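Local coordinates for protein UDP-glucose 4-epimerase (Campylobacter jejuni subsp. jejuni serotype O:2, PDB 7K3P) that interconverts UDP-glucose and UDP-galactose, and probably their N-acetylated counterparts, by epimerisation at C4 of the sugar with the help of tightly bound NAD, at residues 47-51 / 52-56; 337-340 / 341-344. The protein carries 2 engineered substitutions. All blocks are in the same frame, centred on the assembly; numbering follows the deposited sequence.

Contact 1 of 2, residues 47-51 / 52-56; sequences DNLSK and GSKIA. With NAD (nicotinamide-adenine-dinucleotide), chain C.
Leu49 leans across the turn onto the chain that follows it, its CD1 lying 4.1 Å from CB of Lys54 and its CD2 over the link between Ser53 and Lys54. Gly52 fills the tight part of the turn, between this side chain, the carboxylate of Asp47 and the adenine ribose of NAD. With nothing beyond its CA on that side, it lets the ribose come close. The carboxylate takes the two ribose hydroxyls as a pair: OD2 accepts from NAD O3B at 2.7 Å, while OD1 stands 2.8 Å from NAD O2B. OD1 also accepts from Leu49 N with its anti lone pair, an Asx turn; this bond, the ribose and Ala25 N, a donor to OD2, together set the rotation of the carboxylate. An acidic residue just beyond the second strand of a Rossmann fold, gripping the adenosine ribose, is the classic signature of NAD-binding dehydrogenases and epimerases, and this loop follows strand 42-46. A second Asx turn comes at Asn48, whose CG stands between its own backbone N and carbonyl carbon (chi1 70°), laying the amide flat over a face of the adenine, CG 3.5 Å from NAD N3A. Its OD1 receives Ser50 OG at 2.7 Å and also Ser50 N, which comes from well above the carbonyl plane. Lys51 N gives O2B a nearly straight bond of 3.1 Å (166°), and Gly52 N adds a weak one. The outer side is looser. Lys54 runs extended beyond CG into an exposed position, its side chain touching Leu49 only through CB. Lys51, bent at chi2 and chi3, is nevertheless salt-bridged at NZ to Asp199. Ser53, the N-cap of helix 54-61, accepts a weak bond from Ala56 N.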
ATOM      1  N   ASP A  47     -16.873   5.484 -15.427  1.00 26.21           N
ATOM      2  CA  ASP A  47     -15.652   5.450 -16.211  1.00 25.96           C
ATOM      3  C   ASP A  47     -15.308   6.865 -16.657  1.00 30.37           C
ATOM      4  O   ASP A  47     -16.204   7.626 -17.022  1.00 31.69           O
ATOM      5  CB  ASP A  47     -15.861   4.552 -17.426  1.00 29.04           C
ATOM      6  CG  ASP A  47     -14.562   3.997 -17.973  1.00 29.47           C
ATOM      7  OD1 ASP A  47     -13.725   4.802 -18.427  1.00 28.51           O
ATOM      8  OD2 ASP A  47     -14.387   2.751 -17.962  1.00 27.26           O
ATOM      9  N   ASN A  48     -14.024   7.214 -16.628  1.00 27.44           N
ATOM     10  CA  ASN A  48     -13.591   8.547 -17.035  1.00 29.26           C
ATOM     11  C   ASN A  48     -13.239   8.570 -18.514  1.00 31.05           C
ATOM     12  O   ASN A  48     -12.768   9.576 -19.034  1.00 31.80           O
ATOM     13  CB  ASN A  48     -12.415   9.036 -16.176  1.00 28.40           C
ATOM     14  CG  ASN A  48     -11.118   8.276 -16.460  1.00 31.52           C
ATOM     15  OD1 ASN A  48     -11.112   7.265 -17.161  1.00 29.21           O
ATOM     16  ND2 ASN A  48     -10.010   8.777 -15.920  1.00 29.75           N
ATOM     17  N   LEU A  49     -13.465   7.442 -19.182  1.00 31.66           N
ATOM     18  CA  LEU A  49     -13.186   7.310 -20.608  1.00 34.15           C
ATOM     19  C   LEU A  49     -11.728   7.634 -20.988  1.00 31.29           C
ATOM     20  O   LEU A  49     -11.445   8.043 -22.115  1.00 36.11           O
ATOM     21  CB  LEU A  49     -14.191   8.148 -21.430  1.00 32.07           C
ATOM     22  CG  LEU A  49     -15.667   7.778 -21.226  1.00 34.58           C
ATOM     23  CD1 LEU A  49     -16.625   8.677 -22.028  1.00 37.01           C
ATOM     24  CD2 LEU A  49     -15.913   6.306 -21.575  1.00 38.72           C
ATOM     25  N   SER A  50     -10.798   7.439 -20.055  1.00 32.26           N
ATOM     26  CA  SER A  50      -9.377   7.622 -20.358  1.00 33.61           C
ATOM     27  C   SER A  50      -8.839   6.578 -21.340  1.00 40.06           C
ATOM     28  O   SER A  50      -7.979   6.875 -22.167  1.00 38.20           O
ATOM     29  CB  SER A  50      -8.544   7.602 -19.074  1.00 33.85           C
ATOM     30  OG  SER A  50      -8.820   6.449 -18.301  1.00 36.32           O
ATOM     31  N   LYS A  51      -9.318   5.343 -21.229  1.00 41.26           N
ATOM     32  CA  LYS A  51      -8.914   4.286 -22.161  1.00 44.74           C
ATOM     33  C   LYS A  51     -10.188   3.741 -22.753  1.00 47.57           C
ATOM     34  O   LYS A  51     -10.234   3.352 -23.925  1.00 53.85           O
ATOM     35  CB  LYS A  51      -8.153   3.158 -21.455  1.00 42.19           C
ATOM     36  CG  LYS A  51      -6.735   3.497 -20.996  1.00 44.34           C
ATOM     37  CD  LYS A  51      -5.686   3.216 -22.082  1.00 50.36           C
ATOM     38  CE  LYS A  51      -5.667   1.744 -22.482  1.00 54.32           C
ATOM     39  NZ  LYS A  51      -4.676   1.448 -23.569  1.00 55.96           N
ATOM     40  N   GLY A  52     -11.228   3.734 -21.921  1.00 45.47           N
ATOM     41  CA  GLY A  52     -12.560   3.339 -22.334  1.00 46.09           C
ATOM     42  C   GLY A  52     -13.058   4.079 -23.563  1.00 47.71           C
ATOM     43  O   GLY A  52     -12.541   5.141 -23.936  1.00 51.74           O
ATOM     44  N   SER A  53     -14.071   3.499 -24.194  1.00 48.00           N
ATOM     45  CA  SER A  53     -14.649   4.056 -25.403  1.00 54.60           C
ATOM     46  C   SER A  53     -16.122   4.303 -25.144  1.00 58.16           C
ATOM     47  O   SER A  53     -16.841   3.394 -24.706  1.00 53.57           O
ATOM     48  CB  SER A  53     -14.507   3.069 -26.558  1.00 60.35           C
ATOM     49  OG  SER A  53     -15.483   2.047 -26.460  1.00 59.06           O
ATOM     50  N   LYS A  54     -16.568   5.527 -25.409  1.00 59.64           N
ATOM     51  CA  LYS A  54     -17.973   5.883 -25.236  1.00 64.09           C
ATOM     52  C   LYS A  54     -18.874   5.030 -26.136  1.00 67.08           C
ATOM     53  O   LYS A  54     -19.973   4.633 -25.737  1.00 67.43           O
ATOM     54  CB  LYS A  54     -18.179   7.369 -25.533  1.00 62.35           C
ATOM     55  CG  LYS A  54     -19.543   7.906 -25.135  1.00 69.05           C
ATOM     56  CD  LYS A  54     -19.597   9.411 -25.349  1.00 73.14           C
ATOM     57  CE  LYS A  54     -20.995   9.966 -25.136  1.00 73.30           C
ATOM     58  NZ  LYS A  54     -21.060  11.402 -25.537  1.00 75.39           N
ATOM     59  N   ILE A  55     -18.385   4.733 -27.338  1.00 65.87           N
ATOM     60  CA  ILE A  55     -19.172   4.034 -28.352  1.00 69.00           C
ATOM     61  C   ILE A  55     -19.607   2.622 -27.918  1.00 69.03           C
ATOM     62  O   ILE A  55     -20.715   2.183 -28.243  1.00 71.67           O
ATOM     63  CB  ILE A  55     -18.438   4.022 -29.712  1.00 69.17           C
ATOM     64  CG1 ILE A  55     -17.680   5.345 -29.895  1.00 69.96           C
ATOM     65  CG2 ILE A  55     -19.424   3.794 -30.852  1.00 70.91           C
ATOM     66  CD1 ILE A  55     -16.837   5.442 -31.155  1.00 67.46           C
ATOM     67  N   ALA A  56     -18.745   1.924 -27.179  1.00 67.56           N
ATOM     68  CA  ALA A  56     -19.114   0.637 -26.586  1.00 65.27           C
ATOM     69  C   ALA A  56     -20.288   0.810 -25.616  1.00 62.25           C
ATOM     70  O   ALA A  56     -21.212  -0.004 -25.594  1.00 62.32           O
ATOM     71  CB  ALA A  56     -17.917  -0.001 -25.880  1.00 58.46           C
TER
HETATM   72  PA  NAD C 401      -8.975  -1.278 -19.331  1.00 29.33           P
HETATM   73  O1A NAD C 401      -7.981  -0.151 -19.464  1.00 28.16           O
HETATM   74  O2A NAD C 401      -9.580  -1.618 -20.663  1.00 26.60           O
HETATM   75  O5B NAD C 401     -10.162  -0.873 -18.373  1.00 25.58           O
HETATM   76  C5B NAD C 401      -9.926   0.118 -17.415  1.00 24.45           C
HETATM   77  C4B NAD C 401     -11.062   1.062 -17.395  1.00 27.93           C
HETATM   78  O4B NAD C 401     -11.061   1.853 -16.242  1.00 26.74           O
HETATM   79  C3B NAD C 401     -11.019   2.020 -18.626  1.00 26.44           C
HETATM   80  O3B NAD C 401     -12.241   2.096 -19.454  1.00 28.24           O
HETATM   81  C2B NAD C 401     -10.508   3.348 -18.018  1.00 32.66           C
HETATM   82  O2B NAD C 401     -10.940   4.453 -18.689  1.00 30.20           O
HETATM   83  C1B NAD C 401     -11.083   3.226 -16.643  1.00 23.95           C
HETATM   84  N9A NAD C 401     -10.394   4.082 -15.665  1.00 28.04           N
HETATM   85  C8A NAD C 401      -9.072   4.097 -15.396  1.00 25.57           C
HETATM   86  N7A NAD C 401      -8.795   5.020 -14.462  1.00 26.37           N
HETATM   87  C5A NAD C 401      -9.931   5.628 -14.097  1.00 24.41           C
HETATM   88  C6A NAD C 401     -10.253   6.653 -13.192  1.00 23.43           C
HETATM   89  N6A NAD C 401      -9.214   7.263 -12.396  1.00 23.86           N
HETATM   90  N1A NAD C 401     -11.535   7.042 -13.044  1.00 24.00           N
HETATM   91  C2A NAD C 401     -12.530   6.494 -13.762  1.00 23.77           C
HETATM   92  N3A NAD C 401     -12.257   5.501 -14.672  1.00 26.21           N
HETATM   93  C4A NAD C 401     -10.981   5.052 -14.854  1.00 25.16           C
HETATM   94  O3  NAD C 401      -8.212  -2.524 -18.703  1.00 30.54           O
HETATM   95  PN  NAD C 401      -8.813  -3.981 -18.647  1.00 27.67           P
HETATM   96  O1N NAD C 401     -10.293  -3.963 -18.982  1.00 25.34           O
HETATM   97  O2N NAD C 401      -8.060  -4.821 -19.634  1.00 29.26           O
HETATM   98  O5D NAD C 401      -8.591  -4.534 -17.182  1.00 27.37           O
HETATM   99  C5D NAD C 401      -9.479  -4.116 -16.171  1.00 23.74           C
HETATM  100  C4D NAD C 401      -9.026  -4.595 -14.802  1.00 24.24           C
HETATM  101  O4D NAD C 401      -8.681  -5.962 -14.826  1.00 24.58           O
HETATM  102  C3D NAD C 401      -7.884  -3.785 -14.197  1.00 18.67           C
HETATM  103  O3D NAD C 401      -8.091  -3.636 -12.850  1.00 21.38           O
HETATM  104  C2D NAD C 401      -6.686  -4.622 -14.352  1.00 25.96           C
HETATM  105  O2D NAD C 401      -5.699  -4.377 -13.420  1.00 23.72           O
HETATM  106  C1D NAD C 401      -7.305  -6.043 -14.289  1.00 24.81           C
HETATM  107  N1N NAD C 401      -6.478  -7.141 -14.972  1.00 27.85           N
HETATM  108  C2N NAD C 401      -6.410  -7.071 -16.350  1.00 23.39           C
HETATM  109  C3N NAD C 401      -5.682  -8.035 -17.041  1.00 25.03           C
HETATM  110  C7N NAD C 401      -5.599  -7.970 -18.544  1.00 28.34           C
HETATM  111  O7N NAD C 401      -6.134  -7.075 -19.180  1.00 29.93           O
HETATM  112  N7N NAD C 401      -4.865  -8.979 -19.233  1.00 24.02           N
HETATM  113  C4N NAD C 401      -5.050  -9.047 -16.343  1.00 23.56           C
HETATM  114  C5N NAD C 401      -5.125  -9.106 -14.970  1.00 23.02           C
HETATM  115  C6N NAD C 401      -5.850  -8.140 -14.258  1.00 24.20           C

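Contact 2 of 2, residues 337-340 / 341-344; sequences AFDW and EKQC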
ATOM      1  N   ALA A 337      -8.267 -12.509 -29.704  1.00 33.59           N
ATOM      2  CA  ALA A 337      -7.079 -11.668 -29.581  1.00 31.63           C
ATOM      3  C   ALA A 337      -6.771 -10.987 -30.906  1.00 38.09           C
ATOM      4  O   ALA A 337      -6.443  -9.794 -30.947  1.00 33.43           O
ATOM      5  CB  ALA A 337      -5.884 -12.496 -29.117  1.00 31.74           C
ATOM      6  N   PHE A 338      -6.880 -11.756 -31.989  1.00 37.07           N
ATOM      7  CA  PHE A 338      -6.578 -11.257 -33.322  1.00 38.72           C
ATOM      8  C   PHE A 338      -7.530 -10.136 -33.712  1.00 42.11           C
ATOM      9  O   PHE A 338      -7.098  -9.080 -34.188  1.00 40.23           O
ATOM     10  CB  PHE A 338      -6.660 -12.386 -34.353  1.00 37.05           C
ATOM     11  CG  PHE A 338      -6.292 -11.956 -35.744  1.00 45.37           C
ATOM     12  CD1 PHE A 338      -5.091 -11.298 -35.983  1.00 42.93           C
ATOM     13  CD2 PHE A 338      -7.143 -12.212 -36.813  1.00 45.28           C
ATOM     14  CE1 PHE A 338      -4.741 -10.899 -37.264  1.00 47.22           C
ATOM     15  CE2 PHE A 338      -6.804 -11.816 -38.099  1.00 44.76           C
ATOM     16  CZ  PHE A 338      -5.601 -11.162 -38.327  1.00 48.14           C
ATOM     17  N   ASP A 339      -8.825 -10.379 -33.510  1.00 41.01           N
ATOM     18  CA  ASP A 339      -9.852  -9.399 -33.838  1.00 40.26           C
ATOM     19  C   ASP A 339      -9.662  -8.133 -33.012  1.00 41.53           C
ATOM     20  O   ASP A 339      -9.689  -7.024 -33.548  1.00 39.43           O
ATOM     21  CB  ASP A 339     -11.252  -9.975 -33.600  1.00 40.30           C
ATOM     22  CG  ASP A 339     -11.600 -11.097 -34.571  1.00 39.52           C
ATOM     23  OD1 ASP A 339     -11.010 -11.135 -35.670  1.00 45.19           O
ATOM     24  OD2 ASP A 339     -12.463 -11.938 -34.227  1.00 40.94           O
ATOM     25  N   TRP A 340      -9.467  -8.294 -31.706  1.00 37.76           N
ATOM     26  CA  TRP A 340      -9.254  -7.130 -30.857  1.00 36.99           C
ATOM     27  C   TRP A 340      -7.940  -6.406 -31.154  1.00 42.86           C
ATOM     28  O   TRP A 340      -7.867  -5.175 -31.057  1.00 45.60           O
ATOM     29  CB  TRP A 340      -9.407  -7.488 -29.378  1.00 36.09           C
ATOM     30  CG  TRP A 340     -10.850  -7.577 -29.001  1.00 35.87           C
ATOM     31  CD1 TRP A 340     -11.578  -8.717 -28.775  1.00 37.74           C
ATOM     32  CD2 TRP A 340     -11.762  -6.483 -28.853  1.00 37.19           C
ATOM     33  NE1 TRP A 340     -12.881  -8.393 -28.476  1.00 36.38           N
ATOM     34  CE2 TRP A 340     -13.024  -7.023 -28.521  1.00 37.14           C
ATOM     35  CE3 TRP A 340     -11.636  -5.088 -28.960  1.00 40.04           C
ATOM     36  CZ2 TRP A 340     -14.155  -6.224 -28.293  1.00 40.15           C
ATOM     37  CZ3 TRP A 340     -12.756  -4.294 -28.739  1.00 41.03           C
ATOM     38  CH2 TRP A 340     -14.000  -4.866 -28.404  1.00 38.76           C
ATOM     39  N   GLU A 341      -6.917  -7.162 -31.546  1.00 39.57           N
ATOM     40  CA  GLU A 341      -5.616  -6.581 -31.861  1.00 41.77           C
ATOM     41  C   GLU A 341      -5.723  -5.509 -32.947  1.00 46.87           C
ATOM     42  O   GLU A 341      -5.130  -4.427 -32.840  1.00 49.69           O
ATOM     43  CB  GLU A 341      -4.643  -7.672 -32.313  1.00 40.18           C
ATOM     44  CG  GLU A 341      -3.250  -7.151 -32.580  1.00 41.38           C
ATOM     45  CD  GLU A 341      -2.688  -6.406 -31.387  1.00 43.42           C
ATOM     46  OE1 GLU A 341      -2.064  -5.342 -31.589  1.00 41.88           O
ATOM     47  OE2 GLU A 341      -2.879  -6.887 -30.248  1.00 42.27           O
ATOM     48  N   LYS A 342      -6.486  -5.816 -33.991  1.00 47.35           N
ATOM     49  CA  LYS A 342      -6.651  -4.909 -35.123  1.00 50.26           C
ATOM     50  C   LYS A 342      -7.423  -3.645 -34.737  1.00 51.47           C
ATOM     51  O   LYS A 342      -7.361  -2.631 -35.434  1.00 52.05           O
ATOM     52  CB  LYS A 342      -7.316  -5.645 -36.290  1.00 48.48           C
ATOM     53  CG  LYS A 342      -6.497  -6.848 -36.764  1.00 48.60           C
ATOM     54  CD  LYS A 342      -7.113  -7.542 -37.968  1.00 51.77           C
ATOM     55  CE  LYS A 342      -8.372  -8.306 -37.590  1.00 49.49           C
ATOM     56  NZ  LYS A 342      -8.945  -9.009 -38.772  1.00 49.74           N
ATOM     57  N   GLN A 343      -8.133  -3.718 -33.614  1.00 49.49           N
ATOM     58  CA  GLN A 343      -8.847  -2.575 -33.050  1.00 50.97           C
ATOM     59  C   GLN A 343      -7.925  -1.711 -32.174  1.00 54.69           C
ATOM     60  O   GLN A 343      -8.131  -0.498 -32.040  1.00 55.87           O
ATOM     61  CB  GLN A 343     -10.028  -3.077 -32.217  1.00 50.34           C
ATOM     62  CG  GLN A 343     -10.932  -1.988 -31.663  1.00 58.31           C
ATOM     63  CD  GLN A 343     -11.852  -1.404 -32.723  1.00 66.84           C
ATOM     64  OE1 GLN A 343     -11.747  -1.747 -33.907  1.00 64.64           O
ATOM     65  NE2 GLN A 343     -12.762  -0.522 -32.304  1.00 60.79           N
ATOM     66  N   CYS A 344      -6.913  -2.343 -31.577  1.00 53.00           N
ATOM     67  CA  CYS A 344      -5.968  -1.647 -30.705  1.00 46.74           C
ATOM     68  C   CYS A 344      -5.276  -0.498 -31.419  1.00 49.16           C
ATOM     69  O   CYS A 344      -4.950   0.510 -30.797  1.00 54.70           O
ATOM     70  CB  CYS A 344      -4.912  -2.613 -30.165  1.00 44.43           C
ATOM     71  SG  CYS A 344      -5.544  -3.848 -29.016  1.00 55.35           S
TER
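The Phe338 ring has Lys342 over one face: CE sits 4.1 Å from the ring centroid, 19° off the normal, in a CH-pi contact one helical turn on. A bend at chi3 (-72°) turns NZ out past the rim, 3.6 Å from Phe338 CE2. The Trp340 indole is met obliquely by Gln343, whose CG lies 4.1 Å from CZ3; the two side chains run side by side in the same direction, ring and amide planes almost perpendicular. Beyond the segments, helices 212-220 and 280-291 also pack against the phenyl group, and Tyr27 meets the indole edge-to-face. Helix 330-343 ends here. Glu341 N donates to Ala337 O at 2.7 Å, but Trp340 O receives both Gln343 N, from above the carbonyl plane at 3.0 Å, and, weakly, Cys344 N. Asp339 OD1 is salt-bridged to Lys335 and stands 4.3 Å from Lys342 NZ, beyond a salt bridge. Cys344 closes a disulfide with Cys197, while Glu341 splits its carboxylate between Lys214 and Lys223. Such chemistry suggests a C-terminus fastened twice, covalently through sulfur and electrostatically through the salt bridges of Glu341.

Overall arrangement
Contact 1 comes early in the chain and contact 2 at its very end; their centres lie 17 Å apart, and their nearest atoms, about 7 Å apart, do not touch. Residues 47-56 join strand 42-46 of the seven-stranded parallel sheet to helix 54-61, at the adenosine end of NAD. Residues 337-344 finish helix 330-343, the last helix of the chain. What relates them is the cofactor neighbourhood: the side chain of Trp340 is about 9 Å from NAD, and both contacts reach the glycine-rich turn around residues 24-29, one through Ala25 and the other through Tyr27. Contact 1 thus holds the cofactor directly, and contact 2 fastens the chain terminus beside its binding site.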